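Local coordinates for protein L-ribulose 3-epimerase (Methylomonas sp. DH-1, PDB 7CJ7) that catalyses the manganese-dependent epimerization of ketoses at C3, most actively L-ribulose, as a homodimeric TIM-barrel enzyme, at residues Cys109-Tyr113 and Cys114-Lys118; Glu167-Ala170 and Phe171-Glu174. All coordinates share one frame; numbering follows the deposited sequence.

Interaction 1 (Cys109-Tyr113 and Cys114-Lys118); sequences CGVIY and CALGK. With SOL (L-sorbose), chain C.
A weak hydrogen bond from I112 N to G110 O (3.0 Å) closes an inverse gamma turn centred on V111, the residue that C114 and L116 pack against. The turn lies where strand 107-112 of the TIM barrel runs into the loop that leads to helix 125-143. The loop folds back, so C114 and L116 pack on V111. This is a local contact with no hydrogen bond between the two segments.

The two methyls of V111 have different partners. CG1, anti to the backbone N (chi1 -179°), presses on C114 SG at 3.4 Å. CG2 meets L116 CD1 at 3.6 Å, and the two side chains cross at about a right angle. CG2 also lies 3.6 Å from O4 of the bound L-sorbose. The valine thus stands between the loop and the sugar pocket. An alanine here would probably leave C114 SG without its methyl neighbour, keep only a looser CB contact to L116 CD1, and open a gap beside the sugar O4.

G110 also lines the pocket, with its CA 3.9 Å from the sugar O4.

The Y113 ring adds a sulfur-aromatic contact. C114 SG approaches it obliquely, 4.3 Å from the ring centroid and 41° off the ring normal. V111 CG1 lies above one face, offset toward the rim. Y113 OH is hydrogen-bonded to the backbone O of E152, a residue that binds manganese and sugar. L116 also touches the sugar-binding E158. The backbone N of C114 is buried with no partner in the model; Y113 CB lies 3.5 Å from it.

Interaction 2 (Glu167-Ala170 and Phe171-Glu174); sequences EGLA and FLDE
The D173 carboxylate turns one face to L169 O, which lies almost straight above CG at 3.3 Å. L169 O is 3.4 Å from both OD1 and OD2. These are acceptors facing acceptors, so no bond forms between them. The negative charge is met instead by R206, which makes a salt bridge to OD1. The other flat group, the F171 ring, points away from the preceding turn. CG is anti to the backbone N (chi1 -176°), which leaves CB to touch G168 O while the ring reaches R128, S131 and V132.

The backbone follows the i to i+4 pattern of an alpha helix. F171 N bonds to E167 O, and L172 N bonds to G168 O at 2.9 Å with an N-H...O angle of 154°. D173 N bonds to L169 O at 3.0 Å and more weakly to A170 O. The bond from E174 N to A170 O is weak and long, at 3.4 Å. L172 CG lies beyond the oxygen end of the G168 carbonyl, 3.3 Å from O. L169 and L172 approach only loosely through their methyls.

This stretch belongs to helix 165-175, between strands 148-152 and 180-185 in a beta-alpha-beta unit of the barrel. L169 and L172 rest on L182, and L172 also meets A180 and L151. F171 packs on L151 of strand 148-152 and on helix 125-143.

How the interactions relate
From the N terminus, the chain passes interaction 1 at the end of strand 107-112, then helix 125-143 and strand 148-152, before reaching interaction 2 in helix 165-175. The two contacts are in series and neither encloses nor crosses the other. Each is local: interaction 1 folds a loop back beside the sugar pocket, and interaction 2 joins successive turns of an outer helix. Their centres are 15 Å apart, and their nearest atoms come within about 4 Å without touching. The elements between them are shared neighbours. Y113 and F171 both pack on L151, and both have S131 of helix 125-143 as a partner.

Interaction 1 (Cys109-Tyr113 and Cys114-Lys118)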
loop_
_atom_site.group_PDB
_atom_site.type_symbol
_atom_site.label_atom_id
_atom_site.label_comp_id
_atom_site.label_asym_id
_atom_site.label_seq_id
_atom_site.Cartn_x
_atom_site.Cartn_y
_atom_site.Cartn_z
ATOM N N CYS A 109 1.789 -6.996 20.259
ATOM C CA CYS A 109 1.487 -5.890 19.321
ATOM C C CYS A 109 1.217 -6.439 17.919
ATOM O O CYS A 109 1.165 -7.666 17.736
ATOM C CB CYS A 109 2.610 -4.859 19.345
ATOM S SG CYS A 109 4.155 -5.442 18.602
ATOM N N GLY A 110 0.958 -5.544 16.972
ATOM C CA GLY A 110 0.660 -5.925 15.588
ATOM C C GLY A 110 -0.833 -5.921 15.293
ATOM O O GLY A 110 -1.612 -5.242 15.994
ATOM N N VAL A 111 -1.213 -6.636 14.243
ATOM C CA VAL A 111 -2.605 -6.651 13.736
ATOM C C VAL A 111 -3.352 -7.753 14.484
ATOM O O VAL A 111 -3.614 -8.826 13.907
ATOM C CB VAL A 111 -2.621 -6.795 12.206
ATOM C CG1 VAL A 111 -4.045 -6.775 11.664
ATOM C CG2 VAL A 111 -1.795 -5.689 11.566
ATOM N N ILE A 112 -3.666 -7.479 15.749
ATOM C CA ILE A 112 -4.254 -8.475 16.689
ATOM C C ILE A 112 -5.777 -8.340 16.696
ATOM O O ILE A 112 -6.417 -9.140 17.376
ATOM C CB ILE A 112 -3.655 -8.308 18.097
ATOM C CG1 ILE A 112 -3.767 -6.868 18.604
ATOM C CG2 ILE A 112 -2.216 -8.797 18.133
ATOM C CD1 ILE A 112 -3.322 -6.693 20.038
ATOM N N TYR A 113 -6.329 -7.361 15.974
ATOM C CA TYR A 113 -7.755 -6.963 16.066
ATOM C C TYR A 113 -8.516 -7.364 14.792
ATOM O O TYR A 113 -9.726 -7.114 14.718
ATOM C CB TYR A 113 -7.850 -5.454 16.308
ATOM C CG TYR A 113 -7.096 -4.657 15.284
ATOM C CD1 TYR A 113 -7.694 -4.301 14.088
ATOM C CD2 TYR A 113 -5.771 -4.298 15.484
ATOM C CE1 TYR A 113 -7.007 -3.591 13.118
ATOM C CE2 TYR A 113 -5.075 -3.573 14.531
ATOM C CZ TYR A 113 -5.690 -3.231 13.337
ATOM O OH TYR A 113 -5.016 -2.528 12.381
ATOM N N CYS A 114 -7.844 -7.992 13.833
ATOM C CA CYS A 114 -8.473 -8.446 12.565
ATOM C C CYS A 114 -7.531 -9.380 11.801
ATOM O O CYS A 114 -6.377 -9.573 12.244
ATOM C CB CYS A 114 -8.827 -7.259 11.684
ATOM S SG CYS A 114 -7.377 -6.440 10.986
ATOM N N ALA A 115 -8.005 -9.938 10.688
ATOM C CA ALA A 115 -7.155 -10.702 9.748
ATOM C C ALA A 115 -6.192 -9.724 9.065
ATOM O O ALA A 115 -6.642 -8.676 8.550
ATOM C CB ALA A 115 -8.003 -11.453 8.754
ATOM N N LEU A 116 -4.899 -10.027 9.098
ATOM C CA LEU A 116 -3.865 -9.241 8.378
ATOM C C LEU A 116 -3.986 -9.586 6.898
ATOM O O LEU A 116 -3.811 -10.773 6.566
ATOM C CB LEU A 116 -2.483 -9.607 8.918
ATOM C CG LEU A 116 -1.307 -8.901 8.251
ATOM C CD1 LEU A 116 -1.365 -7.410 8.487
ATOM C CD2 LEU A 116 0.016 -9.464 8.747
ATOM N N GLY A 117 -4.307 -8.606 6.054
ATOM C CA GLY A 117 -4.338 -8.805 4.593
ATOM C C GLY A 117 -5.451 -8.031 3.917
ATOM O O GLY A 117 -6.016 -7.126 4.550
ATOM N N LYS A 118 -5.714 -8.352 2.649
ATOM C CA LYS A 118 -6.531 -7.491 1.757
ATOM C C LYS A 118 -7.999 -7.911 1.812
ATOM O O LYS A 118 -8.367 -8.864 1.129
ATOM C CB LYS A 118 -6.061 -7.544 0.302
ATOM C CG LYS A 118 -6.717 -6.470 -0.559
ATOM C CD LYS A 118 -6.658 -6.684 -2.050
ATOM C CE LYS A 118 -5.656 -5.771 -2.714
ATOM N NZ LYS A 118 -4.297 -6.059 -2.209
HETATM C C1 SOL C . 2.595 -5.642 8.822
HETATM O O1 SOL C . 2.631 -4.853 7.656
HETATM C C2 SOL C . 3.410 -5.044 9.923
HETATM O O2 SOL C . 3.683 -3.856 9.917
HETATM C C3 SOL C . 3.933 -5.963 11.018
HETATM O O3 SOL C . 4.281 -5.228 12.169
HETATM C C4 SOL C . 2.920 -7.049 11.365
HETATM O O4 SOL C . 1.723 -6.441 11.855
HETATM C C5 SOL C . 3.421 -8.042 12.415
HETATM O O5 SOL C . 2.348 -8.899 12.803
HETATM C C6 SOL C . 4.577 -8.895 11.939
HETATM O O6 SOL C . 5.023 -9.765 12.984
#

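Interaction 2 (Glu167-Ala170 and Phe171-Glu174)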
loop_
_atom_site.group_PDB
_atom_site.type_symbol
_atom_site.label_atom_id
_atom_site.label_comp_id
_atom_site.label_asym_id
_atom_site.label_seq_id
_atom_site.Cartn_x
_atom_site.Cartn_y
_atom_site.Cartn_z
ATOM N N GLU A 167 -8.099 7.177 13.741
ATOM C CA GLU A 167 -9.122 6.103 13.750
ATOM C C GLU A 167 -8.802 5.104 14.865
ATOM O O GLU A 167 -9.749 4.644 15.539
ATOM C CB GLU A 167 -9.199 5.391 12.405
ATOM C CG GLU A 167 -9.814 6.241 11.328
ATOM C CD GLU A 167 -10.067 5.484 10.043
ATOM O OE1 GLU A 167 -9.332 4.490 9.789
ATOM O OE2 GLU A 167 -10.974 5.890 9.294
ATOM N N GLY A 168 -7.530 4.758 15.054
ATOM C CA GLY A 168 -7.131 3.820 16.117
ATOM C C GLY A 168 -7.490 4.367 17.492
ATOM O O GLY A 168 -7.893 3.580 18.371
ATOM N N LEU A 169 -7.341 5.671 17.701
ATOM C CA LEU A 169 -7.614 6.293 19.025
ATOM C C LEU A 169 -9.127 6.274 19.318
ATOM O O LEU A 169 -9.491 6.008 20.464
ATOM C CB LEU A 169 -7.024 7.705 19.061
ATOM C CG LEU A 169 -5.499 7.769 19.094
ATOM C CD1 LEU A 169 -5.022 9.201 18.930
ATOM C CD2 LEU A 169 -4.948 7.163 20.377
ATOM N N ALA A 170 -9.989 6.491 18.319
ATOM C CA ALA A 170 -11.457 6.387 18.482
ATOM C C ALA A 170 -11.824 4.939 18.822
ATOM O O ALA A 170 -12.654 4.734 19.716
ATOM C CB ALA A 170 -12.160 6.854 17.242
ATOM N N PHE A 171 -11.198 3.968 18.159
ATOM C CA PHE A 171 -11.397 2.519 18.418
ATOM C C PHE A 171 -11.007 2.216 19.871
ATOM O O PHE A 171 -11.770 1.566 20.597
ATOM C CB PHE A 171 -10.608 1.705 17.388
ATOM C CG PHE A 171 -10.771 0.209 17.462
ATOM C CD1 PHE A 171 -10.100 -0.531 18.417
ATOM C CD2 PHE A 171 -11.550 -0.461 16.535
ATOM C CE1 PHE A 171 -10.229 -1.907 18.468
ATOM C CE2 PHE A 171 -11.656 -1.843 16.568
ATOM C CZ PHE A 171 -10.986 -2.563 17.526
ATOM N N LEU A 172 -9.850 2.706 20.308
ATOM C CA LEU A 172 -9.344 2.445 21.678
ATOM C C LEU A 172 -10.278 3.088 22.709
ATOM O O LEU A 172 -10.366 2.567 23.822
ATOM C CB LEU A 172 -7.919 2.973 21.788
ATOM C CG LEU A 172 -6.864 2.066 21.166
ATOM C CD1 LEU A 172 -5.525 2.768 21.108
ATOM C CD2 LEU A 172 -6.747 0.783 21.947
ATOM N N ASP A 173 -10.960 4.176 22.351
ATOM C CA ASP A 173 -11.922 4.835 23.273
ATOM C C ASP A 173 -13.087 3.880 23.542
ATOM O O ASP A 173 -13.585 3.863 24.672
ATOM C CB ASP A 173 -12.462 6.146 22.708
ATOM C CG ASP A 173 -11.464 7.283 22.712
ATOM O OD1 ASP A 173 -10.513 7.224 23.514
ATOM O OD2 ASP A 173 -11.660 8.234 21.910
ATOM N N GLU A 174 -13.496 3.102 22.539
ATOM C CA GLU A 174 -14.601 2.113 22.667
ATOM C C GLU A 174 -14.075 0.882 23.417
ATOM O O GLU A 174 -14.821 0.316 24.222
ATOM C CB GLU A 174 -15.187 1.767 21.292
ATOM C CG GLU A 174 -15.799 2.963 20.571
ATOM C CD GLU A 174 -16.178 2.738 19.111
ATOM O OE1 GLU A 174 -16.285 3.734 18.357
ATOM O OE2 GLU A 174 -16.367 1.571 18.716
#